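Local coordinates for protein putative glutathione S-transferase (Sinorhizobium meliloti, PDB 4MDC) that probably catalyses the conjugation of glutathione to electrophilic substrates, working as a homodimeric glutathione transferase, at residues Tyr92-Ser97 against Arg105-Asp110; Arg181-Gly186 against Tyr191-Ala196; Ile209-Ser212 against Ala217-Trp220. One frame throughout, in Å; residues are numbered along the deposited sequence.

Contact 1: Tyr92-Ser97 against Arg105-Asp110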
loop_
_atom_site.group_PDB
_atom_site.type_symbol
_atom_site.label_atom_id
_atom_site.label_comp_id
_atom_site.label_asym_id
_atom_site.label_seq_id
_atom_site.Cartn_x
_atom_site.Cartn_y
_atom_site.Cartn_z
ATOM N N TYR B 92 5.250 -13.266 -0.348
ATOM C CA TYR B 92 6.134 -14.221 -1.038
ATOM C C TYR B 92 6.924 -15.082 -0.047
ATOM O O TYR B 92 6.965 -16.314 -0.196
ATOM C CB TYR B 92 7.100 -13.503 -1.991
ATOM C CG TYR B 92 8.115 -14.400 -2.666
ATOM C CD1 TYR B 92 7.784 -15.162 -3.778
ATOM C CD2 TYR B 92 9.412 -14.523 -2.141
ATOM C CE1 TYR B 92 8.697 -15.992 -4.388
ATOM C CE2 TYR B 92 10.331 -15.365 -2.738
ATOM C CZ TYR B 92 9.983 -16.109 -3.860
ATOM O OH TYR B 92 10.862 -16.932 -4.508
ATOM N N LEU B 93 7.506 -14.425 0.963
ATOM C CA LEU B 93 8.210 -15.143 2.012
ATOM C C LEU B 93 7.320 -16.069 2.833
ATOM O O LEU B 93 7.767 -17.163 3.205
ATOM C CB LEU B 93 8.997 -14.206 2.934
ATOM C CG LEU B 93 10.138 -13.479 2.233
ATOM C CD1 LEU B 93 10.757 -12.443 3.139
ATOM C CD2 LEU B 93 11.198 -14.416 1.706
ATOM N N ASP B 94 6.063 -15.700 3.095
ATOM C CA ASP B 94 5.152 -16.620 3.736
ATOM C C ASP B 94 4.910 -17.855 2.859
ATOM O O ASP B 94 4.884 -18.996 3.356
ATOM C CB ASP B 94 3.790 -16.006 4.097
ATOM C CG ASP B 94 2.959 -16.933 4.977
ATOM O OD1 ASP B 94 3.350 -17.220 6.126
ATOM O OD2 ASP B 94 1.891 -17.438 4.501
ATOM N N GLU B 95 4.747 -17.615 1.571
ATOM C CA GLU B 95 4.401 -18.683 0.604
ATOM C C GLU B 95 5.519 -19.686 0.314
ATOM O O GLU B 95 5.264 -20.838 0.028
ATOM C CB GLU B 95 3.928 -18.064 -0.717
ATOM C CG GLU B 95 2.631 -17.311 -0.553
ATOM C CD GLU B 95 2.257 -16.432 -1.746
ATOM O OE1 GLU B 95 2.811 -16.635 -2.846
ATOM O OE2 GLU B 95 1.468 -15.500 -1.555
ATOM N N THR B 96 6.771 -19.230 0.411
ATOM C CA THR B 96 7.925 -20.005 -0.035
ATOM C C THR B 96 8.893 -20.390 1.052
ATOM O O THR B 96 9.839 -21.124 0.767
ATOM C CB THR B 96 8.759 -19.226 -1.068
ATOM O OG1 THR B 96 9.241 -18.002 -0.511
ATOM C CG2 THR B 96 7.907 -18.935 -2.331
ATOM N N SER B 97 8.701 -19.911 2.275
ATOM C CA SER B 97 9.755 -20.125 3.301
ATOM C C SER B 97 9.783 -21.559 3.828
ATOM O O SER B 97 10.803 -22.007 4.314
ATOM C CB SER B 97 9.699 -19.108 4.462
ATOM O OG SER B 97 10.126 -17.840 4.055
ATOM N N ARG B 105 5.788 -19.270 12.512
ATOM C CA ARG B 105 5.128 -18.563 11.435
ATOM C C ARG B 105 4.643 -17.158 11.861
ATOM O O ARG B 105 3.918 -17.033 12.820
ATOM C CB ARG B 105 3.956 -19.394 10.923
ATOM C CG ARG B 105 3.386 -18.896 9.590
ATOM C CD ARG B 105 2.143 -19.645 9.129
ATOM N NE ARG B 105 1.720 -19.223 7.780
ATOM C CZ ARG B 105 0.703 -19.735 7.088
ATOM N NH1 ARG B 105 -0.038 -20.741 7.587
ATOM N NH2 ARG B 105 0.439 -19.261 5.873
ATOM N N LEU B 106 4.960 -16.152 11.071
ATOM C CA LEU B 106 4.640 -14.762 11.368
ATOM C C LEU B 106 3.311 -14.231 10.744
ATOM O O LEU B 106 2.870 -13.126 11.062
ATOM C CB LEU B 106 5.785 -13.897 10.930
ATOM C CG LEU B 106 7.062 -14.135 11.726
ATOM C CD1 LEU B 106 8.217 -13.567 10.954
ATOM C CD2 LEU B 106 6.921 -13.523 13.117
ATOM N N LEU B 107 2.737 -15.013 9.804
ATOM C CA LEU B 107 1.416 -14.763 9.201
ATOM C C LEU B 107 0.485 -15.970 9.376
ATOM O O LEU B 107 0.704 -17.021 8.774
ATOM C CB LEU B 107 1.523 -14.588 7.687
ATOM C CG LEU B 107 0.279 -14.030 6.961
ATOM C CD1 LEU B 107 -0.156 -12.658 7.460
ATOM C CD2 LEU B 107 0.576 -13.947 5.471
ATOM N N ALA B 108 -0.577 -15.798 10.145
ATOM C CA ALA B 108 -1.479 -16.895 10.446
ATOM C C ALA B 108 -2.132 -17.679 9.269
ATOM O O ALA B 108 -1.956 -17.352 8.097
ATOM C CB ALA B 108 -2.540 -16.338 11.360
ATOM N N GLU B 109 -2.836 -18.753 9.606
ATOM C CA GLU B 109 -3.607 -19.535 8.626
ATOM C C GLU B 109 -5.049 -18.987 8.459
ATOM O O GLU B 109 -5.527 -18.837 7.345
ATOM C CB GLU B 109 -3.601 -20.990 9.067
ATOM C CG GLU B 109 -4.303 -21.959 8.127
ATOM C CD GLU B 109 -3.485 -22.340 6.914
ATOM O OE1 GLU B 109 -2.335 -21.860 6.763
ATOM O OE2 GLU B 109 -4.013 -23.112 6.085
ATOM N N ASP B 110 -5.688 -18.633 9.566
ATOM C CA ASP B 110 -7.066 -18.161 9.567
ATOM C C ASP B 110 -7.237 -16.832 8.794
ATOM O O ASP B 110 -6.493 -15.889 9.063
ATOM C CB ASP B 110 -7.517 -17.953 11.005
ATOM C CG ASP B 110 -8.893 -17.403 11.093
ATOM O OD1 ASP B 110 -9.851 -18.180 10.948
ATOM O OD2 ASP B 110 -9.048 -16.168 11.214
#
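The linker that leads out of the N-terminal thioredoxin-like domain of a glutathione transferase is pinned back to the domain's last helix by a salt bridge between D94 and R105. D94 lies near the end of helix 86-96, and R105 sits in the irregular 105-110 segment that runs up to helix 111-145. The guanidinium meets the carboxylate side-on through two of its nitrogens. R105 NH2 reaches D94 OD2 at 2.7 Å and R105 NE reaches D94 OD1 at 3.1 Å. Each oxygen receives its N-H on the syn lone pair, and both bonds are nearly straight. The two flat groups lie only 9° apart, close to coplanar. With CG anti to the backbone N (chi1 -170°), D94 extends out from the helix to the linker, while the R105 chain, extended from CG to NE, brings its head in at about a right angle. The remaining nitrogen is used within the linker, where R105 NH1 holds E109 OE1 at 2.7 Å, again in the guanidinium plane, so D94, R105 and E109 form one salt-bridge network. L107 also lies against the D94 carboxylate, though it is modelled in two conformers and its exact contact is uncertain. R114 of helix 111-145 adds a long, weak ion pair to D94 OD2. One residue along the helix, E95 forms salt bridges with R114 and R118 of the second subunit, which places this corner beside the dimer interface. The chemistry is that of a buried carboxylate gripped by two nearly straight, charge-assisted bonds: the pairing fixes the rotation of both flat groups and would be expected to favour the ionised form of D94.

Contact 2: Arg181-Gly186 against Tyr191-Ala196; sequences RPWLAG and YGDLAA
W183 begins the contact by setting the edge of its indole against D193, with CE3 3.6 Å from D193 OD1 and the ring and carboxylate planes nearly perpendicular. W183 also opens a type I beta turn that closes at G186. L184, the next residue, carries the main polar bond: L184 N donates to D193 OD1 at 3.0 Å and 169°, arriving on the syn side but 26° out of the carboxylate plane. Its side chain goes on to the helix, where L184 CD1 touches A196 CB at 3.5 Å and also approaches G192 O. Its carbonyl is taken too, since L184 O accepts at 2.8 Å from NH1 of R181, which has a salt bridge to E116. A185 N binds a water at 3.0 Å; the onward link from that water to D193 OD2 is modelled too short to be relied on. At G186 the backbone angles would press a side chain against the preceding carbonyl oxygen, which favours glycine. D193 OD2 accepts from S190 N, consistent with the N-capping box known at the start of this helix in glutathione transferases, and the carboxylate is turned to the loop by CG lying anti to the carbonyl carbon (chi1 -59°). Replacing D193 with an alanine removes the carboxylate, and L184 N, S190 N and W220 NE1 would probably all be left without the acceptor that ties the turn to the helix start. The turn thus rests on the first turns of helix 191-205, with W220 of helix 215-225 also donating to D193 OD1 and packing on L184, and helix 111-145 lying against A185.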
loop_
_atom_site.group_PDB
_atom_site.type_symbol
_atom_site.label_atom_id
_atom_site.label_comp_id
_atom_site.label_asym_id
_atom_site.label_seq_id
_atom_site.Cartn_x
_atom_site.Cartn_y
_atom_site.Cartn_z
ATOM N N ARG B 181 -3.703 -6.312 24.071
ATOM C CA ARG B 181 -3.435 -7.619 23.474
ATOM C C ARG B 181 -2.012 -8.086 23.821
ATOM O O ARG B 181 -1.131 -7.236 24.089
ATOM C CB ARG B 181 -3.538 -7.553 21.946
ATOM C CG ARG B 181 -4.783 -6.898 21.409
ATOM C CD ARG B 181 -4.648 -6.491 19.961
ATOM N NE ARG B 181 -5.934 -6.023 19.392
ATOM C CZ ARG B 181 -6.177 -5.813 18.089
ATOM N NH1 ARG B 181 -5.247 -6.038 17.173
ATOM N NH2 ARG B 181 -7.386 -5.402 17.701
ATOM N N PRO B 182 -1.739 -9.383 23.735
ATOM C CA PRO B 182 -0.393 -9.847 24.065
ATOM C C PRO B 182 0.652 -9.419 23.046
ATOM O O PRO B 182 1.792 -9.121 23.433
ATOM C CB PRO B 182 -0.488 -11.382 24.136
ATOM C CG PRO B 182 -1.946 -11.679 24.172
ATOM C CD PRO B 182 -2.699 -10.492 23.617
ATOM N N TRP B 183 0.270 -9.407 21.770
ATOM C CA TRP B 183 1.103 -8.859 20.676
ATOM C C TRP B 183 0.136 -7.978 19.829
ATOM O O TRP B 183 -1.080 -8.024 20.074
ATOM C CB TRP B 183 1.691 -9.977 19.838
ATOM C CG TRP B 183 2.590 -10.892 20.599
ATOM C CD1 TRP B 183 2.203 -12.003 21.320
ATOM C CD2 TRP B 183 4.007 -10.757 20.775
ATOM N NE1 TRP B 183 3.315 -12.573 21.896
ATOM C CE2 TRP B 183 4.432 -11.819 21.583
ATOM C CE3 TRP B 183 4.962 -9.848 20.301
ATOM C CZ2 TRP B 183 5.800 -12.001 21.926
ATOM C CZ3 TRP B 183 6.308 -10.015 20.657
ATOM C CH2 TRP B 183 6.712 -11.079 21.467
ATOM N N LEU B 184 0.621 -7.211 18.860
ATOM C CA LEU B 184 -0.238 -6.176 18.251
ATOM C C LEU B 184 -1.467 -6.724 17.522
ATOM O O LEU B 184 -2.507 -6.134 17.654
ATOM C CB LEU B 184 0.500 -5.251 17.337
ATOM C CG LEU B 184 1.664 -4.443 17.914
ATOM C CD1 LEU B 184 2.140 -3.407 16.895
ATOM C CD2 LEU B 184 1.394 -3.826 19.293
ATOM N N ALA B 185 -1.332 -7.889 16.919
ATOM C CA ALA B 185 -2.429 -8.519 16.171
ATOM C C ALA B 185 -3.207 -9.531 16.935
ATOM O O ALA B 185 -4.177 -10.119 16.394
ATOM C CB ALA B 185 -1.898 -9.199 14.926
ATOM N N GLY B 186 -2.833 -9.793 18.181
ATOM C CA GLY B 186 -3.465 -10.858 18.921
ATOM C C GLY B 186 -2.498 -11.683 19.753
ATOM O O GLY B 186 -1.588 -11.136 20.417
ATOM N N TYR B 191 3.845 -10.405 11.629
ATOM C CA TYR B 191 4.280 -9.268 10.814
ATOM C C TYR B 191 3.854 -7.910 11.378
ATOM O O TYR B 191 4.509 -6.896 11.115
ATOM C CB TYR B 191 3.690 -9.427 9.387
ATOM C CG TYR B 191 4.308 -10.449 8.462
ATOM C CD1 TYR B 191 5.473 -11.107 8.729
ATOM C CD2 TYR B 191 3.616 -10.835 7.282
ATOM C CE1 TYR B 191 5.979 -12.046 7.856
ATOM C CE2 TYR B 191 4.121 -11.756 6.400
ATOM C CZ TYR B 191 5.363 -12.363 6.692
ATOM O OH TYR B 191 5.885 -13.308 5.812
ATOM N N GLY B 192 2.660 -7.824 11.987
ATOM C CA GLY B 192 2.184 -6.567 12.579
ATOM C C GLY B 192 3.190 -5.963 13.567
ATOM O O GLY B 192 3.476 -4.767 13.536
ATOM N N ASP B 193 3.688 -6.787 14.478
ATOM C CA ASP B 193 4.742 -6.385 15.462
ATOM C C ASP B 193 6.016 -5.963 14.755
ATOM O O ASP B 193 6.654 -4.914 15.080
ATOM C CB ASP B 193 5.053 -7.530 16.429
ATOM C CG ASP B 193 3.865 -7.980 17.203
ATOM O OD1 ASP B 193 3.513 -7.344 18.223
ATOM O OD2 ASP B 193 3.245 -8.990 16.727
ATOM N N LEU B 194 6.436 -6.732 13.751
ATOM C CA LEU B 194 7.662 -6.434 13.013
ATOM C C LEU B 194 7.550 -5.139 12.254
ATOM O O LEU B 194 8.486 -4.325 12.157
ATOM C CB LEU B 194 8.119 -7.562 12.104
ATOM C CG LEU B 194 8.333 -8.927 12.728
ATOM C CD1 LEU B 194 8.877 -9.909 11.721
ATOM C CD2 LEU B 194 9.224 -8.861 13.937
ATOM N N ALA B 195 6.423 -4.882 11.632
ATOM C CA ALA B 195 6.234 -3.626 10.896
ATOM C C ALA B 195 6.251 -2.394 11.809
ATOM O O ALA B 195 6.868 -1.386 11.463
ATOM C CB ALA B 195 4.891 -3.684 10.173
ATOM N N ALA B 196 5.569 -2.491 12.942
ATOM C CA ALA B 196 5.555 -1.388 13.890
ATOM C C ALA B 196 6.972 -1.148 14.408
ATOM O O ALA B 196 7.439 -0.038 14.460
ATOM C CB ALA B 196 4.629 -1.693 15.053
HETATM O O HOH W 1 0.977 -9.745 16.462
#

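Contact 3: Ile209-Ser212 against Ala217-Trp220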
loop_
_atom_site.group_PDB
_atom_site.type_symbol
_atom_site.label_atom_id
_atom_site.label_comp_id
_atom_site.label_asym_id
_atom_site.label_seq_id
_atom_site.Cartn_x
_atom_site.Cartn_y
_atom_site.Cartn_z
ATOM N N ILE B 209 10.940 10.095 19.233
ATOM C CA ILE B 209 9.908 9.543 20.120
ATOM C C ILE B 209 10.163 9.938 21.582
ATOM O O ILE B 209 11.241 9.683 22.110
ATOM C CB ILE B 209 9.896 8.034 20.030
ATOM C CG1 ILE B 209 9.402 7.657 18.647
ATOM C CG2 ILE B 209 8.957 7.393 21.024
ATOM C CD1 ILE B 209 9.812 6.295 18.273
ATOM N N ASP B 210 9.173 10.544 22.212
ATOM C CA ASP B 210 9.202 10.778 23.658
ATOM C C ASP B 210 8.621 9.580 24.368
ATOM O O ASP B 210 7.414 9.397 24.460
ATOM C CB ASP B 210 8.420 12.018 23.996
ATOM C CG ASP B 210 8.377 12.301 25.500
ATOM O OD1 ASP B 210 8.871 11.516 26.349
ATOM O OD2 ASP B 210 7.835 13.339 25.796
ATOM N N TRP B 211 9.513 8.713 24.843
ATOM C CA TRP B 211 9.054 7.460 25.441
ATOM C C TRP B 211 8.351 7.677 26.779
ATOM O O TRP B 211 7.566 6.827 27.196
ATOM C CB TRP B 211 10.203 6.470 25.568
ATOM C CG TRP B 211 10.645 5.878 24.277
ATOM C CD1 TRP B 211 11.792 6.162 23.592
ATOM C CD2 TRP B 211 9.923 4.929 23.461
ATOM N NE1 TRP B 211 11.854 5.402 22.438
ATOM C CE2 TRP B 211 10.721 4.639 22.342
ATOM C CE3 TRP B 211 8.707 4.272 23.599
ATOM C CZ2 TRP B 211 10.331 3.744 21.360
ATOM C CZ3 TRP B 211 8.292 3.374 22.592
ATOM C CH2 TRP B 211 9.118 3.110 21.512
ATOM N N SER B 212 8.628 8.782 27.469
ATOM C CA SER B 212 7.936 9.059 28.756
ATOM C C SER B 212 6.425 9.270 28.542
ATOM O O SER B 212 5.630 9.111 29.457
ATOM C CB SER B 212 8.550 10.300 29.442
ATOM O OG SER B 212 8.064 11.518 28.839
ATOM N N ALA B 217 3.733 1.423 25.054
ATOM C CA ALA B 217 4.427 1.111 23.828
ATOM C C ALA B 217 5.901 0.814 24.110
ATOM O O ALA B 217 6.485 -0.069 23.486
ATOM C CB ALA B 217 4.351 2.263 22.860
ATOM N N LYS B 218 6.438 1.495 25.105
ATOM C CA LYS B 218 7.839 1.261 25.509
ATOM C C LYS B 218 8.110 -0.179 25.963
ATOM O O LYS B 218 9.093 -0.803 25.547
ATOM C CB LYS B 218 8.250 2.231 26.610
ATOM C CG LYS B 218 9.726 2.131 26.978
ATOM C CD LYS B 218 10.149 3.134 28.037
ATOM C CE LYS B 218 11.638 2.985 28.331
ATOM N NZ LYS B 218 12.075 3.930 29.398
ATOM N N GLU B 219 7.177 -0.747 26.729
ATOM C CA GLU B 219 7.314 -2.102 27.218
ATOM C C GLU B 219 7.294 -3.073 26.034
ATOM O O GLU B 219 8.090 -4.026 25.960
ATOM C CB GLU B 219 6.218 -2.428 28.249
ATOM C CG GLU B 219 6.278 -3.866 28.811
ATOM C CD GLU B 219 5.730 -4.963 27.875
ATOM O OE1 GLU B 219 4.767 -4.703 27.098
ATOM O OE2 GLU B 219 6.243 -6.130 27.895
ATOM N N TRP B 220 6.341 -2.864 25.116
ATOM C CA TRP B 220 6.249 -3.685 23.913
ATOM C C TRP B 220 7.504 -3.584 23.025
ATOM O O TRP B 220 8.056 -4.621 22.528
ATOM C CB TRP B 220 4.921 -3.363 23.158
ATOM C CG TRP B 220 4.929 -3.861 21.757
ATOM C CD1 TRP B 220 4.443 -5.060 21.283
ATOM C CD2 TRP B 220 5.491 -3.189 20.622
ATOM N NE1 TRP B 220 4.713 -5.188 19.958
ATOM C CE2 TRP B 220 5.334 -4.040 19.515
ATOM C CE3 TRP B 220 6.077 -1.938 20.434
ATOM C CZ2 TRP B 220 5.753 -3.672 18.245
ATOM C CZ3 TRP B 220 6.484 -1.574 19.208
ATOM C CH2 TRP B 220 6.391 -2.450 18.119
#
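W211 rests its indole on K218 and A217 where the loop after helix 191-205 turns, through a short 3-10 segment, into helix 215-225 of the all-helical C-terminal domain. Van der Waals packing makes the contact. The six-membered end of the indole meets the helix obliquely, with W211 CZ3 3.6 Å from K218 CA. W211 CE3 lies about as close to K218 CB, and A217 CB adds a looser touch to W211 CZ3. With CG of K218 anti to the backbone N (chi1 -174°), the extended lysine chain runs past the indole at a slant. Aromatic contacts widen the cluster, since W211 meets F252 edge-to-face and also meets the ring of Y221. Polar ends are satisfied beyond the two segments: W211 NE1 bonds to D204 OD1 of helix 191-205, and K218 NZ forms a salt bridge with the C-terminal carboxylate of F252, which anchors the end of the chain here. Within 209-212 itself, the S212 hydroxyl donates to D210 OD1 at 2.6 Å, and I209 CG2 sits 3.5 Å above one face of the W211 ring, over its centre.

In the fold
From the N terminus, contact 1 closes the linker between helix 86-96 and helix 111-145, contact 2 the loop between helix 167-180 and helix 191-205, and contact 3 the loop between helix 191-205 and helix 215-225; none nests within or crosses another. Contacts 1 and 2 meet where L106 O probably accepts from Y191 N at 2.9 Å, tying the linker to the start of helix 191-205. Contacts 2 and 3 meet through W220, whose indole packs on A196. Contacts 1 and 3 do not touch, their nearest atoms being about 11 Å apart.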